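PDB 3G87: malonyl CoA-acyl carrier protein transacylase from Burkholderia pseudomallei, which probably catalyses transfer of the malonyl group from malonyl-CoA to the holo form of acyl carrier protein, releasing CoA. Local coordinates for residues D37-Y42 with G110-A115; M129-N134 with L187-S192; A206-L211 with G240-I245. All blocks are in the same frame, centred on the assembly; numbering follows the deposited sequence.

Contact 1: D37-Y42 with G110-A115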
loop_
_atom_site.group_PDB
_atom_site.type_symbol
_atom_site.label_atom_id
_atom_site.label_comp_id
_atom_site.label_asym_id
_atom_site.label_seq_id
_atom_site.Cartn_x
_atom_site.Cartn_y
_atom_site.Cartn_z
ATOM N N ASP A 37 17.378 -1.391 12.438
ATOM C CA ASP A 37 17.393 -2.210 13.671
ATOM C C ASP A 37 17.303 -1.330 14.910
ATOM O O ASP A 37 16.649 -1.707 15.878
ATOM C CB ASP A 37 18.638 -3.075 13.823
ATOM C CG ASP A 37 18.892 -3.966 12.652
ATOM O OD1 ASP A 37 17.915 -4.251 11.909
ATOM O OD2 ASP A 37 20.090 -4.363 12.494
ATOM N N ALA A 38 17.950 -0.169 14.923
ATOM C CA ALA A 38 17.876 0.630 16.159
ATOM C C ALA A 38 16.487 1.234 16.388
ATOM O O ALA A 38 16.091 1.481 17.534
ATOM C CB ALA A 38 18.997 1.711 16.207
ATOM N N VAL A 39 15.731 1.477 15.308
ATOM C CA VAL A 39 14.435 2.114 15.438
ATOM C C VAL A 39 13.425 1.076 15.942
ATOM O O VAL A 39 12.547 1.335 16.795
ATOM C CB VAL A 39 13.984 2.710 14.089
ATOM C CG1 VAL A 39 12.453 2.862 14.067
ATOM C CG2 VAL A 39 14.700 4.095 13.781
ATOM N N LEU A 40 13.613 -0.133 15.422
ATOM C CA LEU A 40 12.683 -1.219 15.555
ATOM C C LEU A 40 12.970 -2.099 16.770
ATOM O O LEU A 40 12.028 -2.657 17.367
ATOM C CB LEU A 40 12.773 -2.065 14.292
ATOM C CG LEU A 40 12.102 -1.491 13.047
ATOM C CD1 LEU A 40 12.536 -2.334 11.897
ATOM C CD2 LEU A 40 10.573 -1.497 13.093
ATOM N N GLY A 41 14.246 -2.203 17.155
ATOM C CA GLY A 41 14.617 -3.016 18.300
ATOM C C GLY A 41 14.715 -4.496 17.943
ATOM O O GLY A 41 14.701 -5.342 18.822
ATOM N N TYR A 42 14.844 -4.819 16.652
ATOM C CA TYR A 42 15.131 -6.195 16.223
ATOM C C TYR A 42 15.810 -6.160 14.868
ATOM O O TYR A 42 15.897 -5.090 14.242
ATOM C CB TYR A 42 13.846 -7.029 16.183
ATOM C CG TYR A 42 12.743 -6.480 15.319
ATOM C CD1 TYR A 42 12.826 -6.572 13.914
ATOM C CD2 TYR A 42 11.612 -5.908 15.887
ATOM C CE1 TYR A 42 11.842 -6.091 13.096
ATOM C CE2 TYR A 42 10.608 -5.425 15.091
ATOM C CZ TYR A 42 10.727 -5.520 13.670
ATOM O OH TYR A 42 9.736 -5.058 12.835
ATOM N N GLY A 110 10.379 7.893 8.333
ATOM C CA GLY A 110 9.327 7.093 7.712
ATOM C C GLY A 110 9.169 5.771 8.437
ATOM O O GLY A 110 8.034 5.329 8.704
ATOM N N LEU A 111 10.294 5.162 8.823
ATOM C CA LEU A 111 10.259 3.894 9.485
ATOM C C LEU A 111 9.590 4.102 10.839
ATOM O O LEU A 111 8.704 3.331 11.227
ATOM C CB LEU A 111 11.655 3.262 9.587
ATOM C CG LEU A 111 11.771 1.903 10.314
ATOM C CD1 LEU A 111 10.929 0.783 9.617
ATOM C CD2 LEU A 111 13.204 1.481 10.417
ATOM N N LYS A 112 9.942 5.184 11.532
ATOM C CA LYS A 112 9.228 5.507 12.753
ATOM C C LYS A 112 7.719 5.680 12.554
ATOM O O LYS A 112 6.916 5.173 13.375
ATOM C CB LYS A 112 9.813 6.761 13.399
ATOM C CG LYS A 112 11.097 6.532 14.158
ATOM C CD LYS A 112 11.795 7.859 14.227
ATOM C CE LYS A 112 12.621 7.987 15.470
ATOM N NZ LYS A 112 13.840 8.842 15.247
ATOM N N LEU A 113 7.309 6.371 11.489
ATOM C CA LEU A 113 5.878 6.473 11.248
ATOM C C LEU A 113 5.228 5.102 10.997
ATOM O O LEU A 113 4.116 4.865 11.484
ATOM C CB LEU A 113 5.561 7.429 10.110
ATOM C CG LEU A 113 6.002 8.898 10.204
ATOM C CD1 LEU A 113 5.759 9.519 8.818
ATOM C CD2 LEU A 113 5.294 9.766 11.332
ATOM N N VAL A 114 5.924 4.243 10.267
ATOM C CA VAL A 114 5.463 2.929 9.875
ATOM C C VAL A 114 5.261 1.960 11.042
ATOM O O VAL A 114 4.291 1.310 11.117
ATOM C CB VAL A 114 6.331 2.325 8.766
ATOM C CG1 VAL A 114 6.123 0.919 8.639
ATOM C CG2 VAL A 114 6.101 2.971 7.467
ATOM N N ALA A 115 6.221 1.930 11.944
ATOM C CA ALA A 115 6.131 1.194 13.162
ATOM C C ALA A 115 4.940 1.594 14.024
ATOM O O ALA A 115 4.303 0.771 14.524
ATOM C CB ALA A 115 7.388 1.248 13.906
#
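With CG of Leu111 anti to its backbone N (chi1 178°) and CG1 of Val39 likewise anti to its own N (chi1 157°), the two side chains reach into the seam between the last turn of helix 30-40 and helix 107-123. They slide past each other in opposite directions: CG1 of Val39 lies 3.9 Å from CG of Leu111, while CD2 of Leu111 sits 3.9 Å from CB of Val39. The same valine methyl reaches Lys112, where CG1 of Val39 is 3.9 Å from CG of the lysine and the two side chains cross at about a right angle. Lys112 takes part through its aliphatic CG.

Leu40 meets Leu111 differently, the two chains lying nearly perpendicular. CG of Leu40 is 4.1 Å from CD2 of Leu111, and CD2 of Leu40 stands 4.2 Å from CD1 of Leu111, so both branches of Leu111 are engaged. One turn further along helix 107-123, CB of Ala115 comes within 4.3 Å of CD2 of Leu40. The contact is wholly apolar.

Behind it the chain turns out of its helix. The N-H of Gly41, a residue with a positive phi of 81°, still bonds to Asp37 O, N to O 2.8 Å, and Tyr42 folds back, with CB of Leu40 over the centre of the Tyr42 ring, 4.0 Å above its plane. Asp37 OD1 accepts a hydrogen bond from Ile44 N just beyond. Pro64 of helix 59-81 touches both Leu40 and Tyr42, and Tyr67 and Val68 of the same helix pack on Leu111. The arrangement is plain helix-to-helix packing near the surface of the larger, hydrolase-like subdomain of the acyltransferase fold, joining the end of helix 30-40 to helix 107-123.

Contact 2: M129-N134 with L187-S192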
loop_
_atom_site.group_PDB
_atom_site.type_symbol
_atom_site.label_atom_id
_atom_site.label_comp_id
_atom_site.label_asym_id
_atom_site.label_seq_id
_atom_site.Cartn_x
_atom_site.Cartn_y
_atom_site.Cartn_z
ATOM N N MET A 129 -10.483 -9.281 5.620
ATOM C CA MET A 129 -10.506 -8.785 4.239
ATOM C C MET A 129 -10.452 -9.959 3.256
ATOM O O MET A 129 -9.958 -11.034 3.599
ATOM C CB MET A 129 -9.300 -7.873 3.980
ATOM C CG MET A 129 -9.081 -6.738 5.016
ATOM S SD MET A 129 -7.519 -5.874 4.726
ATOM C CE MET A 129 -7.879 -4.844 3.297
ATOM N N ALA A 130 -10.928 -9.739 2.039
ATOM C CA ALA A 130 -10.962 -10.738 1.008
ATOM C C ALA A 130 -10.934 -10.026 -0.302
ATOM O O ALA A 130 -11.522 -8.978 -0.462
ATOM C CB ALA A 130 -12.189 -11.572 1.117
ATOM N N ALA A 131 -10.214 -10.581 -1.252
ATOM C CA ALA A 131 -10.079 -9.965 -2.525
ATOM C C ALA A 131 -11.096 -10.639 -3.412
ATOM O O ALA A 131 -11.256 -11.893 -3.359
ATOM C CB ALA A 131 -8.667 -10.181 -3.066
ATOM N N ILE A 132 -11.784 -9.830 -4.212
ATOM C CA ILE A 132 -12.823 -10.338 -5.106
ATOM C C ILE A 132 -12.368 -10.121 -6.526
ATOM O O ILE A 132 -11.877 -9.046 -6.869
ATOM C CB ILE A 132 -14.178 -9.631 -4.892
ATOM C CG1 ILE A 132 -14.544 -9.500 -3.398
ATOM C CG2 ILE A 132 -15.291 -10.285 -5.707
ATOM C CD1 ILE A 132 -14.457 -10.747 -2.607
ATOM N N VAL A 133 -12.503 -11.148 -7.352
ATOM C CA VAL A 133 -12.092 -11.054 -8.747
ATOM C C VAL A 133 -13.314 -11.250 -9.644
ATOM O O VAL A 133 -14.115 -12.159 -9.422
ATOM C CB VAL A 133 -10.872 -12.020 -9.054
ATOM C CG1 VAL A 133 -11.202 -13.483 -8.717
ATOM C CG2 VAL A 133 -10.417 -11.912 -10.486
ATOM N N ASN A 134 -13.480 -10.339 -10.602
ATOM C CA ASN A 134 -14.484 -10.420 -11.702
ATOM C C ASN A 134 -15.923 -9.999 -11.379
ATOM O O ASN A 134 -16.885 -10.375 -12.067
ATOM C CB ASN A 134 -14.420 -11.752 -12.472
ATOM C CG ASN A 134 -13.119 -11.919 -13.210
ATOM O OD1 ASN A 134 -12.444 -12.955 -13.082
ATOM N ND2 ASN A 134 -12.740 -10.897 -13.981
ATOM N N LEU A 187 -11.011 -14.568 -2.404
ATOM C CA LEU A 187 -9.850 -14.959 -1.630
ATOM C C LEU A 187 -9.739 -14.293 -0.282
ATOM O O LEU A 187 -9.543 -13.146 -0.199
ATOM C CB LEU A 187 -8.581 -14.792 -2.464
ATOM C CG LEU A 187 -7.202 -15.208 -1.957
ATOM C CD1 LEU A 187 -7.078 -16.658 -1.523
ATOM C CD2 LEU A 187 -6.080 -14.783 -2.890
ATOM N N ARG A 188 -9.862 -15.062 0.774
ATOM C CA ARG A 188 -9.630 -14.582 2.118
ATOM C C ARG A 188 -8.185 -14.191 2.309
ATOM O O ARG A 188 -7.292 -14.899 1.893
ATOM C CB ARG A 188 -10.015 -15.608 3.172
ATOM C CG ARG A 188 -9.848 -15.130 4.597
ATOM C CD ARG A 188 -11.102 -14.634 5.206
ATOM N NE ARG A 188 -11.056 -14.148 6.576
ATOM C CZ ARG A 188 -11.860 -14.580 7.529
ATOM N NH1 ARG A 188 -12.734 -15.515 7.273
ATOM N NH2 ARG A 188 -11.788 -14.091 8.733
ATOM N N LEU A 189 -7.954 -13.053 2.942
ATOM C CA LEU A 189 -6.616 -12.557 3.117
ATOM C C LEU A 189 -6.187 -12.751 4.530
ATOM O O LEU A 189 -6.975 -13.016 5.378
ATOM C CB LEU A 189 -6.493 -11.094 2.741
ATOM C CG LEU A 189 -6.995 -10.548 1.428
ATOM C CD1 LEU A 189 -6.619 -9.142 1.322
ATOM C CD2 LEU A 189 -6.467 -11.281 0.292
ATOM N N ASN A 190 -4.903 -12.603 4.768
ATOM C CA ASN A 190 -4.386 -12.681 6.119
ATOM C C ASN A 190 -4.281 -11.458 6.982
ATOM O O ASN A 190 -3.376 -10.696 6.851
ATOM C CB ASN A 190 -3.090 -13.392 6.121
ATOM C CG ASN A 190 -3.245 -14.739 6.563
ATOM O OD1 ASN A 190 -3.113 -15.028 7.730
ATOM N ND2 ASN A 190 -3.547 -15.613 5.635
ATOM N N THR A 191 -5.216 -11.314 7.896
ATOM C CA THR A 191 -5.329 -10.152 8.785
ATOM C C THR A 191 -6.484 -10.332 9.755
ATOM O O THR A 191 -7.476 -10.998 9.448
ATOM C CB THR A 191 -5.474 -8.749 8.018
ATOM O OG1 THR A 191 -6.209 -7.812 8.833
ATOM C CG2 THR A 191 -6.168 -8.890 6.660
ATOM N N SER A 192 -6.359 -9.686 10.909
ATOM C CA SER A 192 -7.334 -9.743 11.991
ATOM C C SER A 192 -8.043 -8.371 12.048
ATOM O O SER A 192 -8.863 -8.067 12.973
ATOM C CB SER A 192 -6.574 -10.022 13.300
ATOM O OG SER A 192 -7.390 -10.608 14.308
HETATM O O HOH W 1 -8.688 -11.821 7.100
#
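Met129 packs against Leu189 and Thr191 where strand 127-133 pairs with strand 185-188 and the residues after it. Its CB meets CD1 of Leu189 at 4.0 Å. Its CG touches CG2 of Thr191, and its SD comes closer still, 3.8 Å from that same methyl; the Met129 and Thr191 side chains approach at a slant. The chain then bends at chi3 (76°), and the side chain also packs on Val164, Ser166 and Phe195, outside the pairing. The backbones run antiparallel. Ala131 and Leu187 form a hydrogen-bonded pair, with Ala131 N to Leu187 O and Leu187 N to Ala131 O both 2.9 Å, and Ala130 faces Arg188 as a non-hydrogen-bonded pair. This is an edge pairing of the four-stranded antiparallel sheet of the smaller, ferredoxin-like subdomain, with 185-188 outermost. Beyond Arg188, Leu189 N donates to Met129 O at 2.9 Å, and CD2 of Leu189 rests 4.2 Å from CB of Ala131. A water beside the pairing donates to Leu189 O (2.7 Å) and Thr191 O (2.8 Å); its links to Met129 N and to Arg188 NE, at the guanidinium edge, are weak. Thr191 OG1 is hydrogen-bonded to Gly193 N.

Contact 3: A206-L211 with G240-I245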
loop_
_atom_site.group_PDB
_atom_site.type_symbol
_atom_site.label_atom_id
_atom_site.label_comp_id
_atom_site.label_asym_id
_atom_site.label_seq_id
_atom_site.Cartn_x
_atom_site.Cartn_y
_atom_site.Cartn_z
ATOM N N ALA A 206 -5.299 7.783 16.477
ATOM C CA ALA A 206 -4.077 7.589 17.256
ATOM C C ALA A 206 -2.888 7.950 16.370
ATOM O O ALA A 206 -1.922 8.577 16.849
ATOM C CB ALA A 206 -3.964 6.147 17.787
ATOM N N PHE A 207 -2.972 7.598 15.074
ATOM C CA PHE A 207 -1.834 7.780 14.161
ATOM C C PHE A 207 -1.689 9.250 13.818
ATOM O O PHE A 207 -0.583 9.756 13.749
ATOM C CB PHE A 207 -1.996 6.991 12.859
ATOM C CG PHE A 207 -0.838 7.165 11.913
ATOM C CD1 PHE A 207 0.413 6.573 12.197
ATOM C CD2 PHE A 207 -0.984 7.922 10.758
ATOM C CE1 PHE A 207 1.494 6.741 11.361
ATOM C CE2 PHE A 207 0.131 8.099 9.878
ATOM C CZ PHE A 207 1.379 7.517 10.202
ATOM N N ALA A 208 -2.812 9.939 13.618
ATOM C CA ALA A 208 -2.795 11.372 13.346
ATOM C C ALA A 208 -2.138 12.118 14.528
ATOM O O ALA A 208 -1.489 13.141 14.342
ATOM C CB ALA A 208 -4.229 11.900 13.127
ATOM N N ALA A 209 -2.293 11.602 15.722
ATOM C CA ALA A 209 -1.800 12.259 16.888
ATOM C C ALA A 209 -0.312 12.101 16.947
ATOM O O ALA A 209 0.351 13.007 17.329
ATOM C CB ALA A 209 -2.445 11.752 18.104
ATOM N N HIS A 210 0.180 10.940 16.544
ATOM C CA HIS A 210 1.581 10.632 16.529
ATOM C C HIS A 210 2.274 11.516 15.493
ATOM O O HIS A 210 3.345 11.978 15.715
ATOM C CB HIS A 210 1.740 9.146 16.298
ATOM C CG HIS A 210 3.122 8.683 16.009
ATOM N ND1 HIS A 210 4.107 8.625 16.956
ATOM C CD2 HIS A 210 3.661 8.177 14.895
ATOM C CE1 HIS A 210 5.196 8.133 16.432
ATOM N NE2 HIS A 210 4.954 7.857 15.179
ATOM N N LEU A 211 1.590 11.764 14.392
ATOM C CA LEU A 211 2.115 12.533 13.295
ATOM C C LEU A 211 2.438 13.952 13.659
ATOM O O LEU A 211 3.281 14.533 13.064
ATOM C CB LEU A 211 1.155 12.548 12.124
ATOM C CG LEU A 211 1.313 11.553 11.010
ATOM C CD1 LEU A 211 0.104 11.518 10.173
ATOM C CD2 LEU A 211 2.520 11.863 10.180
ATOM N N GLY A 240 -3.313 13.846 4.537
ATOM C CA GLY A 240 -3.533 12.788 3.581
ATOM C C GLY A 240 -3.115 11.466 4.086
ATOM O O GLY A 240 -3.705 10.458 3.830
ATOM N N LEU A 241 -2.075 11.500 4.871
ATOM C CA LEU A 241 -1.444 10.318 5.344
ATOM C C LEU A 241 -2.314 9.671 6.353
ATOM O O LEU A 241 -2.432 8.501 6.390
ATOM C CB LEU A 241 -0.103 10.688 5.929
ATOM C CG LEU A 241 0.865 9.540 6.064
ATOM C CD1 LEU A 241 0.748 8.623 4.911
ATOM C CD2 LEU A 241 2.251 9.918 6.341
ATOM N N ALA A 242 -2.931 10.480 7.188
ATOM C CA ALA A 242 -3.746 9.980 8.273
ATOM C C ALA A 242 -5.076 9.490 7.760
ATOM O O ALA A 242 -5.512 8.440 8.076
ATOM C CB ALA A 242 -3.947 10.992 9.230
ATOM N N GLN A 243 -5.736 10.265 6.959
ATOM C CA GLN A 243 -6.979 9.843 6.397
ATOM C C GLN A 243 -6.884 8.520 5.635
ATOM O O GLN A 243 -7.810 7.780 5.582
ATOM C CB GLN A 243 -7.523 10.979 5.561
ATOM C CG GLN A 243 -8.974 11.240 5.762
ATOM C CD GLN A 243 -9.385 11.631 7.153
ATOM O OE1 GLN A 243 -8.749 12.443 7.814
ATOM N NE2 GLN A 243 -10.494 11.093 7.586
ATOM N N GLN A 244 -5.717 8.241 5.098
ATOM C CA GLN A 244 -5.435 7.031 4.339
ATOM C C GLN A 244 -5.906 5.733 5.011
ATOM O O GLN A 244 -6.462 4.895 4.391
ATOM C CB GLN A 244 -3.930 6.995 4.033
ATOM C CG GLN A 244 -3.493 6.181 2.889
ATOM C CD GLN A 244 -2.462 5.158 3.269
ATOM O OE1 GLN A 244 -2.591 4.508 4.238
ATOM N NE2 GLN A 244 -1.453 5.036 2.505
ATOM N N ILE A 245 -5.686 5.631 6.312
ATOM C CA ILE A 245 -5.938 4.460 7.113
ATOM C C ILE A 245 -7.374 3.966 7.180
ATOM O O ILE A 245 -7.603 2.807 7.167
ATOM C CB ILE A 245 -5.365 4.672 8.549
ATOM C CG1 ILE A 245 -3.892 4.403 8.595
ATOM C CG2 ILE A 245 -6.049 3.844 9.549
ATOM C CD1 ILE A 245 -3.216 5.127 9.628
#
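Phe207 turns the edge of its ring to Leu241 and Ala242. Set anti to the backbone N (chi1 -180°), CG carries the ring across to helix 237-243, where CG of Leu241 lies near the ring plane, 4.1 Å from CE2 of Phe207. CA of Ala242 also approaches this edge, 4.2 Å from CD2 of Phe207. The phenylalanine and Leu241 side chains meet on a slant, whereas Ile245 crosses Phe207 at about a right angle. The tip of the isoleucine does the touching: its CD1 is 3.8 Å from CD2 of Phe207 and stays close to CG and CB as well.

Beside the ring, the small side chains of Ala242 and Ala208 allow a close backbone approach. CB of Ala242 is 4.0 Å from CB of Ala208, and the CA atoms of these two alanines are 5.3 Å apart. The same CB of Ala242 meets CD1 of Leu211 at 4.2 Å, while the other branch of Leu211, CD2, stands 4.3 Å from CD2 of Leu241.

The interface is apolar and largely buried. Phe96 of helix 94-101 packs on both Phe207 and Leu241. Gln244 NE2 hydrogen-bonds to the O of Ser92, in the GxSxG sequence that probably forms the nucleophile elbow after strand 87-90. Helix 107-123 lies against helix 201-211, with Arg117 on Phe207 and Leu113 on Leu211.

Overall arrangement
Following the chain from its N terminus, the three contacts come strictly in series; none nests in or crosses another. Contact 1 closes a mostly helical loop of 67 residues between helices 30-40 and 107-123. Helix 107-123 then leads to strand 127-133, where contact 2 opens; it closes 52 residues later, bringing back the last strand of the small antiparallel sheet. Strand 185-188 is followed by helix 201-211, from which contact 3 closes a short 28-residue loop onto helix 237-243. Contacts 1 and 3 touch through helix 107-123, whose Leu113 carbonyl O meets the Phe207 ring at CE1. Contact 2 stands apart, its nearest atoms about 9 Å from those of contact 3.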